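Local coordinates for protein purine nucleoside phosphorylase (Grouper iridovirus, PDB 3KHS) that probably catalyses the phosphorolysis of purine nucleosides such as inosine and guanosine in purine nucleoside salvage, at residues Thr44-Tyr47 and Ser48-Pro51; Ala171-Ala174 and Ala175-Gly179; Cys203-Leu206 and Arg207-Ser211; Ile223-His227 and Gly228-Cys232. All coordinates share one frame; numbering follows the deposited sequence.

Contact 1: residues Thr44-Tyr47 and Ser48-Pro51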
loop_
_atom_site.group_PDB
_atom_site.type_symbol
_atom_site.label_atom_id
_atom_site.label_comp_id
_atom_site.label_asym_id
_atom_site.label_seq_id
_atom_site.Cartn_x
_atom_site.Cartn_y
_atom_site.Cartn_z
ATOM N N THR B 44 13.791 22.265 27.529
ATOM C CA THR B 44 13.880 21.801 26.157
ATOM C C THR B 44 14.859 20.651 26.000
ATOM O O THR B 44 15.984 20.714 26.500
ATOM C CB THR B 44 14.286 22.950 25.226
ATOM O OG1 THR B 44 13.271 23.963 25.273
ATOM C CG2 THR B 44 14.463 22.445 23.787
ATOM N N VAL B 45 14.425 19.603 25.302
ATOM C CA VAL B 45 15.269 18.447 25.075
ATOM C C VAL B 45 15.318 18.120 23.590
ATOM O O VAL B 45 14.308 17.743 23.005
ATOM C CB VAL B 45 14.744 17.237 25.862
ATOM C CG1 VAL B 45 15.764 16.132 25.849
ATOM C CG2 VAL B 45 14.411 17.647 27.295
ATOM N N ALA B 46 16.495 18.266 22.984
ATOM C CA ALA B 46 16.671 17.975 21.565
ATOM C C ALA B 46 16.330 16.520 21.315
ATOM O O ALA B 46 16.618 15.661 22.173
ATOM C CB ALA B 46 18.088 18.224 21.174
ATOM N N TYR B 47 15.724 16.232 20.161
ATOM C CA TYR B 47 15.381 14.841 19.835
ATOM C C TYR B 47 16.648 13.963 19.837
ATOM O O TYR B 47 16.631 12.804 20.249
ATOM C CB TYR B 47 14.713 14.736 18.452
ATOM C CG TYR B 47 13.282 15.215 18.392
ATOM C CD1 TYR B 47 12.567 15.494 19.560
ATOM C CD2 TYR B 47 12.646 15.417 17.162
ATOM C CE1 TYR B 47 11.265 15.968 19.512
ATOM C CE2 TYR B 47 11.339 15.889 17.095
ATOM C CZ TYR B 47 10.648 16.168 18.284
ATOM O OH TYR B 47 9.348 16.646 18.252
ATOM N N SER B 48 17.746 14.546 19.379
ATOM C CA SER B 48 19.011 13.847 19.277
ATOM C C SER B 48 19.547 13.286 20.594
ATOM O O SER B 48 20.322 12.328 20.597
ATOM C CB SER B 48 20.037 14.782 18.655
ATOM O OG SER B 48 20.183 15.951 19.434
ATOM N N ASP B 49 19.138 13.879 21.709
ATOM C CA ASP B 49 19.596 13.421 23.016
ATOM C C ASP B 49 18.603 12.459 23.640
ATOM O O ASP B 49 18.890 11.845 24.665
ATOM C CB ASP B 49 19.791 14.592 23.994
ATOM C CG ASP B 49 20.839 15.594 23.531
ATOM O OD1 ASP B 49 21.883 15.179 22.985
ATOM O OD2 ASP B 49 20.628 16.809 23.732
ATOM N N ILE B 50 17.426 12.340 23.039
ATOM C CA ILE B 50 16.433 11.449 23.597
ATOM C C ILE B 50 16.624 10.006 23.156
ATOM O O ILE B 50 16.714 9.698 21.971
ATOM C CB ILE B 50 15.001 11.890 23.233
ATOM C CG1 ILE B 50 14.767 13.321 23.686
ATOM C CG2 ILE B 50 13.994 10.964 23.871
ATOM C CD1 ILE B 50 13.374 13.806 23.366
ATOM N N PRO B 51 16.710 9.105 24.131
ATOM C CA PRO B 51 16.878 7.667 23.968
ATOM C C PRO B 51 15.724 7.058 23.160
ATOM O O PRO B 51 14.563 7.322 23.450
ATOM C CB PRO B 51 16.857 7.172 25.405
ATOM C CG PRO B 51 17.511 8.279 26.157
ATOM C CD PRO B 51 16.976 9.522 25.522
HETATM O O HOH W 1 18.715 18.456 24.968
#
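V45 turns CG1 anti to its own N (chi1 -169°), and I50 swings CG1 anti to its carbonyl carbon (chi1 -56°). These two rotations bring V45 CG1 and I50 CG1 to 3.7 Å. The two side chains cross at about a right angle. I50 CG1 also lies close to the carbonyl oxygen of A46. The end of I50 continues to the ring of Y47, where its CD1 sits at the edge, near the ring plane, 4.2 Å from Y47 CD1. The backbone makes two bonds round the turn. D49 N donates to A46 O at 3.1 Å, and I50 N donates to Y47 O at 2.9 Å. On the exposed side a water donates to D49 OD2 and accepts from A46 N, so it ties the carboxylate to the end of the strand. Y47 OH reaches away to bond G80 O. I50 and V45 also pack on helix 3-15, through L14 and W13 respectively. Successive i to i+3 bonds of this kind mark a short 3-10 turn, here closing strand 42-46 as the chain leaves the mixed sheet.

Contact 2: residues Ala171-Ala174 and Ala175-Gly179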
loop_
_atom_site.group_PDB
_atom_site.type_symbol
_atom_site.label_atom_id
_atom_site.label_comp_id
_atom_site.label_asym_id
_atom_site.label_seq_id
_atom_site.Cartn_x
_atom_site.Cartn_y
_atom_site.Cartn_z
ATOM N N ALA B 171 -12.497 23.533 19.236
ATOM C CA ALA B 171 -11.701 24.142 18.185
ATOM C C ALA B 171 -12.518 25.068 17.286
ATOM O O ALA B 171 -12.086 26.182 17.001
ATOM C CB ALA B 171 -11.006 23.072 17.360
ATOM N N ILE B 172 -13.686 24.607 16.845
ATOM C CA ILE B 172 -14.575 25.399 15.997
ATOM C C ILE B 172 -14.972 26.708 16.681
ATOM O O ILE B 172 -14.915 27.777 16.085
ATOM C CB ILE B 172 -15.852 24.629 15.696
ATOM C CG1 ILE B 172 -15.505 23.337 14.959
ATOM C CG2 ILE B 172 -16.807 25.506 14.912
ATOM C CD1 ILE B 172 -14.825 23.570 13.643
ATOM N N SER B 173 -15.376 26.591 17.940
ATOM C CA SER B 173 -15.796 27.713 18.758
ATOM C C SER B 173 -14.630 28.675 19.027
ATOM O O SER B 173 -14.786 29.906 19.046
ATOM C CB SER B 173 -16.357 27.152 20.072
ATOM O OG SER B 173 -16.320 28.127 21.098
ATOM N N ALA B 174 -13.455 28.109 19.239
ATOM C CA ALA B 174 -12.287 28.933 19.494
ATOM C C ALA B 174 -11.957 29.748 18.256
ATOM O O ALA B 174 -11.484 30.879 18.348
ATOM C CB ALA B 174 -11.106 28.052 19.871
ATOM N N ALA B 175 -12.208 29.154 17.092
ATOM C CA ALA B 175 -11.951 29.802 15.816
ATOM C C ALA B 175 -12.921 30.969 15.684
ATOM O O ALA B 175 -12.512 32.091 15.369
ATOM C CB ALA B 175 -12.154 28.811 14.675
ATOM N N ARG B 176 -14.203 30.700 15.926
ATOM C CA ARG B 176 -15.222 31.739 15.864
ATOM C C ARG B 176 -14.781 32.871 16.777
ATOM O O ARG B 176 -14.624 34.018 16.358
ATOM C CB ARG B 176 -16.565 31.203 16.359
ATOM C CG ARG B 176 -17.603 32.286 16.650
ATOM C CD ARG B 176 -18.790 31.722 17.424
ATOM N NE ARG B 176 -18.369 31.018 18.642
ATOM C CZ ARG B 176 -17.890 31.606 19.742
ATOM N NH1 ARG B 176 -17.769 32.931 19.804
ATOM N NH2 ARG B 176 -17.514 30.863 20.783
ATOM N N GLU B 177 -14.564 32.520 18.032
ATOM C CA GLU B 177 -14.147 33.458 19.056
ATOM C C GLU B 177 -12.947 34.302 18.648
ATOM O O GLU B 177 -12.810 35.444 19.085
ATOM C CB GLU B 177 -13.827 32.648 20.300
ATOM C CG GLU B 177 -13.864 33.363 21.615
ATOM C CD GLU B 177 -13.842 32.362 22.771
ATOM O OE1 GLU B 177 -14.668 31.404 22.752
ATOM O OE2 GLU B 177 -13.000 32.542 23.684
ATOM N N LEU B 178 -12.060 33.746 17.824
ATOM C CA LEU B 178 -10.875 34.498 17.388
ATOM C C LEU B 178 -11.107 35.244 16.081
ATOM O O LEU B 178 -10.213 35.944 15.598
ATOM C CB LEU B 178 -9.656 33.576 17.240
ATOM C CG LEU B 178 -9.044 33.011 18.532
ATOM C CD1 LEU B 178 -8.462 31.647 18.233
ATOM C CD2 LEU B 178 -7.983 33.963 19.114
ATOM N N GLY B 179 -12.307 35.095 15.519
ATOM C CA GLY B 179 -12.641 35.788 14.286
ATOM C C GLY B 179 -12.178 35.091 13.018
ATOM O O GLY B 179 -11.966 35.751 12.006
#
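A Schellman motif ends helix 165-178, and the last turns of that helix make this contact. S173 and R176 carry its side-chain part, one turn apart on the outer face. R176 NH2 donates to S173 OG at 3.0 Å. The bond is bent, with an N-H...O angle of 138°, and the hydroxyl oxygen lies 23° out of the guanidinium plane. The R176 chain is bent at chi3 (54°), which folds the guanidinium back over the helix. One of its faces therefore covers S173 O, which sits 3.2 Å from the plane, offset toward the rim. E177 comes in from the next position. Its OE1 is 3.5 Å from R176 NH2, a salt bridge between neighbours in sequence. K278 of helix 257-279 adds a weak hydrogen bond to S173 OG and a long, weak ion pair with E177, so two positive groups meet one hydroxyl and one carboxylate here.

The backbone runs in regular helical bonds up to E177 N, which donates to S173 O at 2.8 Å. The next one, L178 N to A174 O, is already weak. The buried face is lined by small residues. A174 packs on L271 and L274 of helix 257-279, while A171 rests on V128 of strand 126-129. G179 then takes positive phi, a conformation that suits glycine. At this end of the helix G179 N donates to R176 O at 2.7 Å.

Contact 3: residues Cys203-Leu206 and Arg207-Ser211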
loop_
_atom_site.group_PDB
_atom_site.type_symbol
_atom_site.label_atom_id
_atom_site.label_comp_id
_atom_site.label_asym_id
_atom_site.label_seq_id
_atom_site.Cartn_x
_atom_site.Cartn_y
_atom_site.Cartn_z
ATOM N N CYS B 203 -5.229 12.427 -7.739
ATOM C CA CYS B 203 -5.964 13.458 -7.017
ATOM C C CYS B 203 -7.453 13.217 -7.239
ATOM O O CYS B 203 -8.260 13.331 -6.324
ATOM C CB CYS B 203 -5.516 14.813 -7.526
ATOM S SG CYS B 203 -6.542 16.249 -7.152
ATOM N N LYS B 204 -7.813 12.847 -8.454
ATOM C CA LYS B 204 -9.197 12.552 -8.755
ATOM C C LYS B 204 -9.677 11.420 -7.893
ATOM O O LYS B 204 -10.768 11.479 -7.353
ATOM C CB LYS B 204 -9.364 12.168 -10.217
ATOM C CG LYS B 204 -9.320 13.386 -11.117
ATOM C CD LYS B 204 -9.287 13.027 -12.588
ATOM C CE LYS B 204 -8.993 14.277 -13.396
ATOM N NZ LYS B 204 -9.080 14.045 -14.863
ATOM N N ILE B 205 -8.870 10.376 -7.762
ATOM C CA ILE B 205 -9.270 9.251 -6.943
ATOM C C ILE B 205 -9.464 9.690 -5.480
ATOM O O ILE B 205 -10.422 9.289 -4.814
ATOM C CB ILE B 205 -8.239 8.157 -7.030
ATOM C CG1 ILE B 205 -8.260 7.564 -8.445
ATOM C CG2 ILE B 205 -8.510 7.129 -5.960
ATOM C CD1 ILE B 205 -6.916 6.850 -8.857
ATOM N N LEU B 206 -8.589 10.558 -5.001
ATOM C CA LEU B 206 -8.688 11.036 -3.633
ATOM C C LEU B 206 -9.989 11.811 -3.410
ATOM O O LEU B 206 -10.558 11.773 -2.313
ATOM C CB LEU B 206 -7.500 11.914 -3.299
ATOM C CG LEU B 206 -6.322 11.224 -2.622
ATOM C CD1 LEU B 206 -5.989 9.890 -3.268
ATOM C CD2 LEU B 206 -5.145 12.179 -2.633
ATOM N N ARG B 207 -10.451 12.521 -4.445
ATOM C CA ARG B 207 -11.688 13.280 -4.350
ATOM C C ARG B 207 -12.822 12.306 -4.363
ATOM O O ARG B 207 -13.781 12.442 -3.614
ATOM C CB ARG B 207 -11.855 14.223 -5.520
ATOM C CG ARG B 207 -11.076 15.462 -5.336
ATOM C CD ARG B 207 -11.357 16.459 -6.412
ATOM N NE ARG B 207 -10.697 17.678 -6.017
ATOM C CZ ARG B 207 -10.486 18.698 -6.822
ATOM N NH1 ARG B 207 -10.902 18.634 -8.082
ATOM N NH2 ARG B 207 -9.833 19.763 -6.369
ATOM N N LEU B 208 -12.715 11.306 -5.216
ATOM C CA LEU B 208 -13.752 10.305 -5.286
ATOM C C LEU B 208 -13.851 9.596 -3.920
ATOM O O LEU B 208 -14.905 9.081 -3.583
ATOM C CB LEU B 208 -13.413 9.323 -6.398
ATOM C CG LEU B 208 -14.418 8.322 -6.959
ATOM C CD1 LEU B 208 -15.855 8.836 -6.883
ATOM C CD2 LEU B 208 -14.018 8.075 -8.426
ATOM N N MET B 209 -12.772 9.568 -3.133
ATOM C CA MET B 209 -12.852 8.900 -1.819
ATOM C C MET B 209 -13.447 9.797 -0.734
ATOM O O MET B 209 -13.655 9.358 0.391
ATOM C CB MET B 209 -11.476 8.398 -1.361
ATOM C CG MET B 209 -11.037 7.123 -2.009
ATOM S SD MET B 209 -9.245 6.902 -1.892
ATOM C CE MET B 209 -9.128 5.182 -2.572
ATOM N N GLY B 210 -13.701 11.052 -1.071
ATOM C CA GLY B 210 -14.266 11.959 -0.096
ATOM C C GLY B 210 -13.239 12.754 0.705
ATOM O O GLY B 210 -13.511 13.164 1.833
ATOM N N SER B 211 -12.064 12.985 0.141
ATOM C CA SER B 211 -11.042 13.728 0.859
ATOM C C SER B 211 -11.240 15.236 0.732
ATOM O O SER B 211 -11.530 15.736 -0.358
ATOM C CB SER B 211 -9.653 13.398 0.308
ATOM O OG SER B 211 -9.436 12.011 0.159
#
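Hydrogen bonds from S211 and M209 meet at L206 O as helix 200-208 ends. S211 OG donates to L206 O at 2.7 Å, and S211 N donates to the same oxygen at 3.1 Å. A weak bond from M209 N is a third. With OG anti to the carbonyl carbon of S211 (chi1 -48°), the hydroxyl turns back toward the helix and doubles the backbone bond. G210 takes positive phi (92°), and its N bonds R207 O at 2.9 Å. Together with S211 N to L206 O, this makes a Schellman motif. Further back, L208 N donates to K204 O and R207 N to C203 O in ordinary helical fashion.

Apolar contact is confined to one pair. I205 and M209 lie side by side and point the same way, with I205 CG2 4.0 Å from M209 CE.

R207 and C203 tie the helix to other parts of the chain. The extended side chain of R207 carries its guanidinium to A243 O, with weaker bonds to S244 O and L117 O. C203 forms the disulfide with C246.

The helix links strands 184-191 and 213-215 in a beta-alpha-beta unit. L206 and S211 both touch C190 of strand 184-191, and M209 packs on I133 of strand 131-134. I205 and L208 touch I133 and L208 of the second subunit, while M209 touches I205 of the third.

Contact 4: residues Ile223-His227 and Gly228-Cys232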
loop_
_atom_site.group_PDB
_atom_site.type_symbol
_atom_site.label_atom_id
_atom_site.label_comp_id
_atom_site.label_asym_id
_atom_site.label_seq_id
_atom_site.Cartn_x
_atom_site.Cartn_y
_atom_site.Cartn_z
ATOM N N ILE B 223 -3.933 7.182 15.083
ATOM C CA ILE B 223 -4.356 5.794 15.223
ATOM C C ILE B 223 -3.700 5.239 16.495
ATOM O O ILE B 223 -4.330 4.552 17.281
ATOM C CB ILE B 223 -3.877 4.904 14.059
ATOM C CG1 ILE B 223 -4.639 5.243 12.778
ATOM C CG2 ILE B 223 -4.045 3.419 14.446
ATOM C CD1 ILE B 223 -4.108 4.477 11.572
ATOM N N VAL B 224 -2.419 5.535 16.665
ATOM C CA VAL B 224 -1.657 5.062 17.806
ATOM C C VAL B 224 -2.091 5.767 19.100
ATOM O O VAL B 224 -2.261 5.125 20.126
ATOM C CB VAL B 224 -0.168 5.258 17.539
ATOM C CG1 VAL B 224 0.632 4.949 18.794
ATOM C CG2 VAL B 224 0.249 4.375 16.346
ATOM N N ALA B 225 -2.286 7.074 19.038
ATOM C CA ALA B 225 -2.727 7.843 20.186
ATOM C C ALA B 225 -4.062 7.265 20.699
ATOM O O ALA B 225 -4.221 6.936 21.882
ATOM C CB ALA B 225 -2.917 9.288 19.762
ATOM N N LYS B 226 -5.010 7.132 19.781
ATOM C CA LYS B 226 -6.341 6.633 20.101
ATOM C C LYS B 226 -6.264 5.268 20.734
ATOM O O LYS B 226 -6.978 4.967 21.686
ATOM C CB LYS B 226 -7.193 6.532 18.844
ATOM C CG LYS B 226 -8.689 6.403 19.128
ATOM C CD LYS B 226 -9.222 7.656 19.819
ATOM C CE LYS B 226 -10.499 7.344 20.556
ATOM N NZ LYS B 226 -11.530 6.834 19.629
ATOM N N HIS B 227 -5.399 4.435 20.180
ATOM C CA HIS B 227 -5.214 3.093 20.666
ATOM C C HIS B 227 -4.640 3.130 22.076
ATOM O O HIS B 227 -4.922 2.253 22.877
ATOM C CB HIS B 227 -4.295 2.340 19.706
ATOM C CG HIS B 227 -3.768 1.047 20.247
ATOM N ND1 HIS B 227 -2.647 0.978 21.048
ATOM C CD2 HIS B 227 -4.209 -0.228 20.106
ATOM C CE1 HIS B 227 -2.420 -0.284 21.375
ATOM N NE2 HIS B 227 -3.354 -1.035 20.815
ATOM N N GLY B 228 -3.847 4.161 22.365
ATOM C CA GLY B 228 -3.235 4.307 23.671
ATOM C C GLY B 228 -4.118 5.041 24.655
ATOM O O GLY B 228 -3.645 5.570 25.646
ATOM N N GLY B 229 -5.406 5.097 24.355
ATOM C CA GLY B 229 -6.358 5.759 25.222
ATOM C C GLY B 229 -6.329 7.274 25.276
ATOM O O GLY B 229 -6.948 7.869 26.159
ATOM N N MET B 230 -5.629 7.929 24.363
ATOM C CA MET B 230 -5.592 9.391 24.417
ATOM C C MET B 230 -6.628 9.982 23.479
ATOM O O MET B 230 -7.070 9.323 22.534
ATOM C CB MET B 230 -4.186 9.925 24.073
ATOM C CG MET B 230 -3.103 9.627 25.122
ATOM S SD MET B 230 -1.412 10.065 24.611
ATOM C CE MET B 230 -1.269 8.987 23.177
ATOM N N ARG B 231 -7.034 11.210 23.771
ATOM C CA ARG B 231 -8.026 11.888 22.952
ATOM C C ARG B 231 -7.288 12.771 21.957
ATOM O O ARG B 231 -6.302 13.428 22.305
ATOM C CB ARG B 231 -8.961 12.707 23.848
ATOM C CG ARG B 231 -9.760 11.851 24.809
ATOM C CD ARG B 231 -10.403 12.703 25.875
ATOM N NE ARG B 231 -11.527 13.482 25.368
ATOM C CZ ARG B 231 -11.967 14.592 25.948
ATOM N NH1 ARG B 231 -11.373 15.046 27.049
ATOM N NH2 ARG B 231 -12.996 15.252 25.436
ATOM N N CYS B 232 -7.774 12.789 20.722
ATOM C CA CYS B 232 -7.124 13.568 19.666
ATOM C C CYS B 232 -7.888 14.699 19.009
ATOM O O CYS B 232 -9.094 14.627 18.789
ATOM C CB CYS B 232 -6.676 12.636 18.553
ATOM S SG CYS B 232 -5.704 11.267 19.134
#
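A225 meets M230 and C232 in the tight part of this contact. Its CB lies 3.5 Å from C232 SG and 3.8 Å from M230 CE. The M230 chain bends at chi3 (-61°), which curls the methyl back over A225, 3.5 Å from its CA. These three residues are buried. The backbone of this part is closely bonded too. M230 N donates to A225 O at 3.0 Å. G228 N bonds V224 O at 2.9 Å and makes a weak second bond to A225 O.

The G229 side is looser. G229 is exposed and has positive phi (72°), a conformation that favours glycine. Its N reaches K226 O at 3.1 Å. Together with the M230 N bond, this gives a Schellman motif that closes helix 219-227. K226 touches this end lightly, with CD 3.8 Å from M230 O. The K226 side chain then carries NZ on to S161 O, to which it donates a hydrogen bond. The H227 ring lies obliquely beside G228 N, and its NE2 bonds N148 OD1.

After the turn the chain enters strand 231-241, which runs parallel to strand 107-116. M230 packs on F100 and K101 of helix 95-102 and on V108 of strand 107-116. R231 extends to salt bridges with D164 and E282. At the other end of the contact, I223 reaches S196 of the third subunit.

The four contacts follow one another along the chain and do not touch. Contacts 1 and 4 reach the same mixed sheet, through strands 42-46 and 231-241, with centres 23 Å apart. Contact 2 lies on helix 165-178, beside that sheet, and its nearest atoms are about 9 Å from contact 4. Contact 3 is on the far side of the chain's centre from contact 1, with centres 39 Å apart. Three of them, contacts 2, 3 and 4, end helices with Schellman motifs, whereas contact 1 is the turn after a strand. Residues of contacts 3 and 4 also meet neighbouring subunits of the trimer, in contact 4 through I223 within its helix.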